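Local coordinates for conserved hypothetical protein (Streptococcus pyogenes, PDB 2EWC), which is of unknown function but belongs to the highly conserved YjgF family and is a putative translation initiation inhibitor, at residues 34-45 with 103-114. Residues are numbered along the deposited sequence; the frame is centred on the assembly and turned at random.
Sequences VGQDIESQINGA and HHGGPQGLLFQV
Gln41 meets the backbone of Gly109 and Leu111 with both ends of its side-chain amide, an example of a buried glutamine tying a helix to a facing loop. Its CB lies 4.4 Å from CB of Phe112; CG then runs anti to the carbonyl carbon (chi1 -69°) and the chain stays extended, which puts CD 3.7 Å from Leu111 N, in the loop before strand 112-119. OE1 accepts from Leu111 N at 2.8 Å, the donor tilted from the carbonyl plane, and also touches CD1 of Leu110. NE2 gives one hydrogen to Gly109 O (2.9 Å, 164° at the hydrogen), a bond in the plane of that carbonyl and of Gln41's own amide; the other goes to Gln36 O in a more bent bond, tilted out of the planes of both groups. Three bonds fix the amide's rotation, and a water donating to Gln36 O and Gly109 O bridges the same carbonyls. In the YjgF-type alpha/beta fold, helices lie against one face of a mixed sheet; here helix 38-54 settles on strand 112-119, the axes of 38-45 and 112-114 running 23° from parallel. Ile42 CG1 sits over the Phe112 ring, 3.8 Å from its centroid, a CH-pi contact, while Ala45 CB meets the ring's edge. Before the helix, Gly35 and Gln108 bring their CA atoms within 3.3 Å and exchange reciprocal CA-H...O contacts.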
ATOM      1  N   VAL B  34      -0.271  43.404  20.597  1.00 36.51           N
ATOM      2  CA  VAL B  34       0.985  42.681  20.920  1.00 37.57           C
ATOM      3  C   VAL B  34       1.331  42.746  22.408  1.00 37.45           C
ATOM      4  O   VAL B  34       0.943  43.681  23.126  1.00 37.67           O
ATOM      5  CB  VAL B  34       2.238  42.989  19.967  1.00 38.74           C
ATOM      6  CG1 VAL B  34       3.402  41.969  20.212  1.00 38.19           C
ATOM      7  CG2 VAL B  34       1.859  42.962  18.455  1.00 38.53           C
ATOM      8  N   GLY B  35       2.005  41.707  22.876  1.00 37.10           N
ATOM      9  CA  GLY B  35       2.212  41.531  24.293  1.00 36.68           C
ATOM     10  C   GLY B  35       1.086  40.755  24.950  1.00 36.71           C
ATOM     11  O   GLY B  35       1.199  40.363  26.103  1.00 37.16           O
ATOM     12  N   GLN B  36      -0.011  40.541  24.234  1.00 36.03           N
ATOM     13  CA  GLN B  36      -1.120  39.785  24.799  1.00 36.26           C
ATOM     14  C   GLN B  36      -0.986  38.302  24.431  1.00 34.97           C
ATOM     15  O   GLN B  36      -0.014  37.915  23.765  1.00 34.90           O
ATOM     16  CB  GLN B  36      -2.464  40.390  24.376  1.00 35.58           C
ATOM     17  CG  GLN B  36      -2.632  41.824  24.863  1.00 37.96           C
ATOM     18  CD  GLN B  36      -3.912  42.489  24.353  1.00 39.01           C
ATOM     19  OE1 GLN B  36      -4.959  41.846  24.229  1.00 42.20           O
ATOM     20  NE2 GLN B  36      -3.830  43.791  24.066  1.00 42.55           N
ATOM     21  N   ASP B  37      -1.937  37.480  24.873  1.00 33.57           N
ATOM     22  CA  ASP B  37      -1.861  36.025  24.656  1.00 32.75           C
ATOM     23  C   ASP B  37      -2.162  35.603  23.205  1.00 31.34           C
ATOM     24  O   ASP B  37      -2.707  36.377  22.435  1.00 30.57           O
ATOM     25  CB  ASP B  37      -2.736  35.264  25.678  1.00 32.70           C
ATOM     26  CG  ASP B  37      -4.235  35.528  25.507  1.00 34.81           C
ATOM     27  OD1 ASP B  37      -4.700  35.966  24.435  1.00 35.89           O
ATOM     28  OD2 ASP B  37      -4.983  35.269  26.469  1.00 38.57           O
ATOM     29  N   ILE B  38      -1.815  34.371  22.838  1.00 30.37           N
ATOM     30  CA  ILE B  38      -1.977  33.949  21.439  1.00 29.98           C
ATOM     31  C   ILE B  38      -3.358  34.274  20.840  1.00 29.71           C
ATOM     32  O   ILE B  38      -3.414  34.832  19.768  1.00 28.83           O
ATOM     33  CB  ILE B  38      -1.586  32.460  21.179  1.00 29.53           C
ATOM     34  CG1 ILE B  38      -1.696  32.133  19.686  1.00 28.16           C
ATOM     35  CG2 ILE B  38      -2.410  31.481  22.094  1.00 29.90           C
ATOM     36  CD1 ILE B  38      -0.678  32.888  18.769  1.00 25.33           C
ATOM     37  N   GLU B  39      -4.449  33.943  21.537  1.00 29.72           N
ATOM     38  CA  GLU B  39      -5.791  34.172  20.985  1.00 31.02           C
ATOM     39  C   GLU B  39      -6.001  35.659  20.687  1.00 29.66           C
ATOM     40  O   GLU B  39      -6.527  36.016  19.628  1.00 29.68           O
ATOM     41  CB  GLU B  39      -6.885  33.633  21.922  1.00 30.93           C
ATOM     42  CG  GLU B  39      -8.269  33.518  21.287  1.00 33.10           C
ATOM     43  CD  GLU B  39      -9.328  33.044  22.290  1.00 35.56           C
ATOM     44  OE1 GLU B  39     -10.261  33.827  22.587  1.00 40.09           O
ATOM     45  OE2 GLU B  39      -9.210  31.899  22.816  1.00 40.83           O
ATOM     46  N   SER B  40      -5.569  36.514  21.615  0.50 29.28           N
ATOM     47  CA  SER B  40      -5.705  37.965  21.471  0.50 28.86           C
ATOM     48  C   SER B  40      -4.859  38.534  20.332  0.50 28.71           C
ATOM     49  O   SER B  40      -5.268  39.497  19.680  0.50 28.65           O
ATOM     50  CB  SER B  40      -5.360  38.678  22.776  0.50 28.54           C
ATOM     51  OG  SER B  40      -6.110  38.153  23.860  0.50 28.22           O
ATOM     52  N   GLN B  41      -3.684  37.949  20.096  1.00 28.01           N
ATOM     53  CA  GLN B  41      -2.802  38.429  19.014  1.00 27.52           C
ATOM     54  C   GLN B  41      -3.345  38.004  17.678  1.00 26.83           C
ATOM     55  O   GLN B  41      -3.179  38.711  16.702  1.00 27.34           O
ATOM     56  CB  GLN B  41      -1.352  37.964  19.185  1.00 26.56           C
ATOM     57  CG  GLN B  41      -0.681  38.614  20.357  1.00 26.36           C
ATOM     58  CD  GLN B  41       0.810  38.470  20.332  1.00 26.29           C
ATOM     59  OE1 GLN B  41       1.411  38.234  19.285  1.00 28.46           O
ATOM     60  NE2 GLN B  41       1.429  38.620  21.492  1.00 23.91           N
ATOM     61  N   ILE B  42      -3.988  36.837  17.651  1.00 26.72           N
ATOM     62  CA  ILE B  42      -4.666  36.362  16.460  1.00 27.28           C
ATOM     63  C   ILE B  42      -5.853  37.281  16.116  1.00 27.79           C
ATOM     64  O   ILE B  42      -5.959  37.738  14.971  1.00 27.45           O
ATOM     65  CB  ILE B  42      -5.104  34.886  16.581  1.00 27.44           C
ATOM     66  CG1 ILE B  42      -3.859  33.974  16.680  1.00 26.18           C
ATOM     67  CG2 ILE B  42      -5.987  34.492  15.365  1.00 27.18           C
ATOM     68  CD1 ILE B  42      -4.154  32.561  17.157  1.00 23.12           C
ATOM     69  N   ASN B  43      -6.712  37.571  17.100  1.00 28.01           N
ATOM     70  CA  ASN B  43      -7.777  38.585  16.915  1.00 28.94           C
ATOM     71  C   ASN B  43      -7.253  39.970  16.536  1.00 28.73           C
ATOM     72  O   ASN B  43      -7.837  40.636  15.699  1.00 29.92           O
ATOM     73  CB  ASN B  43      -8.678  38.693  18.145  1.00 28.60           C
ATOM     74  CG  ASN B  43      -9.655  37.532  18.253  1.00 30.65           C
ATOM     75  OD1 ASN B  43      -9.838  36.946  19.330  1.00 32.63           O
ATOM     76  ND2 ASN B  43     -10.270  37.177  17.134  1.00 30.43           N
ATOM     77  N   GLY B  44      -6.165  40.397  17.164  1.00 28.76           N
ATOM     78  CA  GLY B  44      -5.524  41.648  16.825  1.00 29.01           C
ATOM     79  C   GLY B  44      -5.019  41.650  15.386  1.00 29.87           C
ATOM     80  O   GLY B  44      -5.163  42.638  14.684  1.00 29.86           O
ATOM     81  N   ALA B  45      -4.429  40.549  14.935  1.00 29.68           N
ATOM     82  CA  ALA B  45      -3.937  40.516  13.572  1.00 30.10           C
ATOM     83  C   ALA B  45      -5.118  40.636  12.598  1.00 30.59           C
ATOM     84  O   ALA B  45      -5.038  41.377  11.626  1.00 30.45           O
ATOM     85  CB  ALA B  45      -3.168  39.267  13.326  1.00 30.08           C
ATOM     86  N   HIS B 103      11.455  40.374  16.696  0.50 29.66           N
ATOM     87  CA  HIS B 103      10.927  40.973  17.921  0.50 29.10           C
ATOM     88  C   HIS B 103      10.964  39.881  18.982  0.50 29.06           C
ATOM     89  O   HIS B 103      10.801  38.701  18.668  0.50 29.24           O
ATOM     90  CB  HIS B 103       9.498  41.520  17.720  0.50 29.24           C
ATOM     91  CG  HIS B 103       8.820  41.956  18.990  0.50 29.24           C
ATOM     92  ND1 HIS B 103       8.774  43.272  19.404  0.50 30.61           N
ATOM     93  CD2 HIS B 103       8.146  41.247  19.928  0.50 28.76           C
ATOM     94  CE1 HIS B 103       8.106  43.348  20.543  0.50 29.92           C
ATOM     95  NE2 HIS B 103       7.722  42.132  20.886  0.50 27.14           N
ATOM     96  N   HIS B 104      11.205  40.271  20.232  1.00 28.53           N
ATOM     97  CA  HIS B 104      11.363  39.301  21.336  1.00 28.76           C
ATOM     98  C   HIS B 104      10.134  38.379  21.466  1.00 27.93           C
ATOM     99  O   HIS B 104       9.015  38.784  21.124  1.00 28.04           O
ATOM    100  CB  HIS B 104      11.738  39.998  22.679  1.00 27.70           C
ATOM    101  CG  HIS B 104      10.623  40.771  23.328  1.00 30.63           C
ATOM    102  ND1 HIS B 104      10.489  42.140  23.202  1.00 33.10           N
ATOM    103  CD2 HIS B 104       9.624  40.375  24.160  1.00 31.39           C
ATOM    104  CE1 HIS B 104       9.442  42.547  23.902  1.00 33.40           C
ATOM    105  NE2 HIS B 104       8.897  41.497  24.489  1.00 32.38           N
ATOM    106  N   GLY B 105      10.350  37.146  21.912  1.00 27.73           N
ATOM    107  CA  GLY B 105       9.242  36.270  22.329  1.00 28.27           C
ATOM    108  C   GLY B 105       9.050  36.370  23.840  1.00 28.39           C
ATOM    109  O   GLY B 105       9.295  37.419  24.448  1.00 27.95           O
ATOM    110  N   GLY B 106       8.638  35.275  24.462  1.00 28.10           N
ATOM    111  CA  GLY B 106       8.438  35.273  25.911  1.00 28.80           C
ATOM    112  C   GLY B 106       7.334  36.213  26.383  1.00 28.88           C
ATOM    113  O   GLY B 106       6.441  36.543  25.606  1.00 28.58           O
ATOM    114  N   PRO B 107       7.394  36.660  27.661  1.00 29.09           N
ATOM    115  CA  PRO B 107       6.283  37.444  28.218  1.00 29.26           C
ATOM    116  C   PRO B 107       6.093  38.736  27.425  1.00 29.34           C
ATOM    117  O   PRO B 107       7.076  39.420  27.081  1.00 29.12           O
ATOM    118  CB  PRO B 107       6.754  37.774  29.635  1.00 29.52           C
ATOM    119  CG  PRO B 107       7.819  36.781  29.938  1.00 29.36           C
ATOM    120  CD  PRO B 107       8.496  36.523  28.625  1.00 28.67           C
ATOM    121  N   GLN B 108       4.843  39.038  27.104  1.00 29.91           N
ATOM    122  CA  GLN B 108       4.527  40.158  26.214  1.00 30.62           C
ATOM    123  C   GLN B 108       5.287  40.142  24.873  1.00 30.28           C
ATOM    124  O   GLN B 108       5.516  41.194  24.291  1.00 31.30           O
ATOM    125  CB  GLN B 108       4.726  41.501  26.934  1.00 30.81           C
ATOM    126  CG  GLN B 108       3.846  41.663  28.191  1.00 34.53           C
ATOM    127  CD  GLN B 108       4.519  41.114  29.445  1.00 38.93           C
ATOM    128  OE1 GLN B 108       5.734  41.265  29.627  1.00 41.20           O
ATOM    129  NE2 GLN B 108       3.732  40.475  30.318  1.00 39.77           N
ATOM    130  N   GLY B 109       5.700  38.973  24.386  1.00 28.79           N
ATOM    131  CA  GLY B 109       6.409  38.934  23.112  1.00 26.37           C
ATOM    132  C   GLY B 109       5.456  38.810  21.933  1.00 24.70           C
ATOM    133  O   GLY B 109       4.254  38.608  22.127  1.00 24.11           O
ATOM    134  N   LEU B 110       5.990  38.910  20.715  1.00 23.54           N
ATOM    135  CA  LEU B 110       5.185  38.773  19.505  1.00 23.41           C
ATOM    136  C   LEU B 110       5.027  37.303  19.166  1.00 23.99           C
ATOM    137  O   LEU B 110       6.034  36.584  19.097  1.00 25.25           O
ATOM    138  CB  LEU B 110       5.846  39.499  18.331  1.00 23.16           C
ATOM    139  CG  LEU B 110       5.263  39.287  16.922  1.00 24.62           C
ATOM    140  CD1 LEU B 110       3.809  39.871  16.797  1.00 23.49           C
ATOM    141  CD2 LEU B 110       6.197  39.935  15.892  1.00 22.97           C
ATOM    142  N   LEU B 111       3.787  36.852  18.954  1.00 23.34           N
ATOM    143  CA  LEU B 111       3.500  35.434  18.726  1.00 23.66           C
ATOM    144  C   LEU B 111       2.940  35.081  17.356  1.00 23.87           C
ATOM    145  O   LEU B 111       2.936  33.910  16.974  1.00 23.75           O
ATOM    146  CB  LEU B 111       2.535  34.899  19.813  1.00 23.16           C
ATOM    147  CG  LEU B 111       2.922  35.180  21.277  1.00 26.15           C
ATOM    148  CD1 LEU B 111       1.764  34.919  22.272  1.00 26.69           C
ATOM    149  CD2 LEU B 111       4.233  34.426  21.708  1.00 26.11           C
ATOM    150  N   PHE B 112       2.443  36.075  16.623  1.00 24.24           N
ATOM    151  CA  PHE B 112       1.615  35.790  15.457  1.00 24.68           C
ATOM    152  C   PHE B 112       1.542  36.968  14.486  1.00 25.41           C
ATOM    153  O   PHE B 112       1.465  38.126  14.910  1.00 25.61           O
ATOM    154  CB  PHE B 112       0.210  35.404  15.930  1.00 24.38           C
ATOM    155  CG  PHE B 112      -0.739  35.073  14.817  1.00 23.61           C
ATOM    156  CD1 PHE B 112      -0.728  33.807  14.226  1.00 22.08           C
ATOM    157  CD2 PHE B 112      -1.623  36.033  14.343  1.00 23.12           C
ATOM    158  CE1 PHE B 112      -1.606  33.493  13.177  1.00 23.77           C
ATOM    159  CE2 PHE B 112      -2.501  35.741  13.290  1.00 22.61           C
ATOM    160  CZ  PHE B 112      -2.497  34.450  12.717  1.00 23.21           C
ATOM    161  N   GLN B 113       1.593  36.662  13.192  1.00 25.69           N
ATOM    162  CA  GLN B 113       1.365  37.644  12.133  1.00 27.14           C
ATOM    163  C   GLN B 113       0.549  36.950  11.072  1.00 27.16           C
ATOM    164  O   GLN B 113       0.570  35.722  10.992  1.00 26.53           O
ATOM    165  CB  GLN B 113       2.664  38.122  11.499  1.00 26.28           C
ATOM    166  CG  GLN B 113       3.597  38.903  12.416  1.00 28.64           C
ATOM    167  CD  GLN B 113       4.816  39.438  11.663  1.00 30.43           C
ATOM    168  OE1 GLN B 113       5.122  38.984  10.563  1.00 32.89           O
ATOM    169  NE2 GLN B 113       5.532  40.392  12.271  1.00 35.19           N
ATOM    170  N   VAL B 114      -0.184  37.726  10.273  1.00 27.32           N
ATOM    171  CA  VAL B 114      -0.886  37.161   9.137  1.00 28.52           C
ATOM    172  C   VAL B 114      -0.770  38.102   7.932  1.00 29.52           C
ATOM    173  O   VAL B 114      -0.642  39.301   8.091  1.00 28.94           O
ATOM    174  CB  VAL B 114      -2.352  36.790   9.497  1.00 29.22           C
ATOM    175  CG1 VAL B 114      -3.233  38.052   9.795  1.00 27.45           C
ATOM    176  CG2 VAL B 114      -2.950  35.911   8.429  1.00 30.19           C
TER
HETATM  177  O   HOH W   1       2.724  37.500  24.557  1.00 39.80           O
HETATM  178  O   HOH W   2      -0.617  39.716  15.954  1.00 30.99           O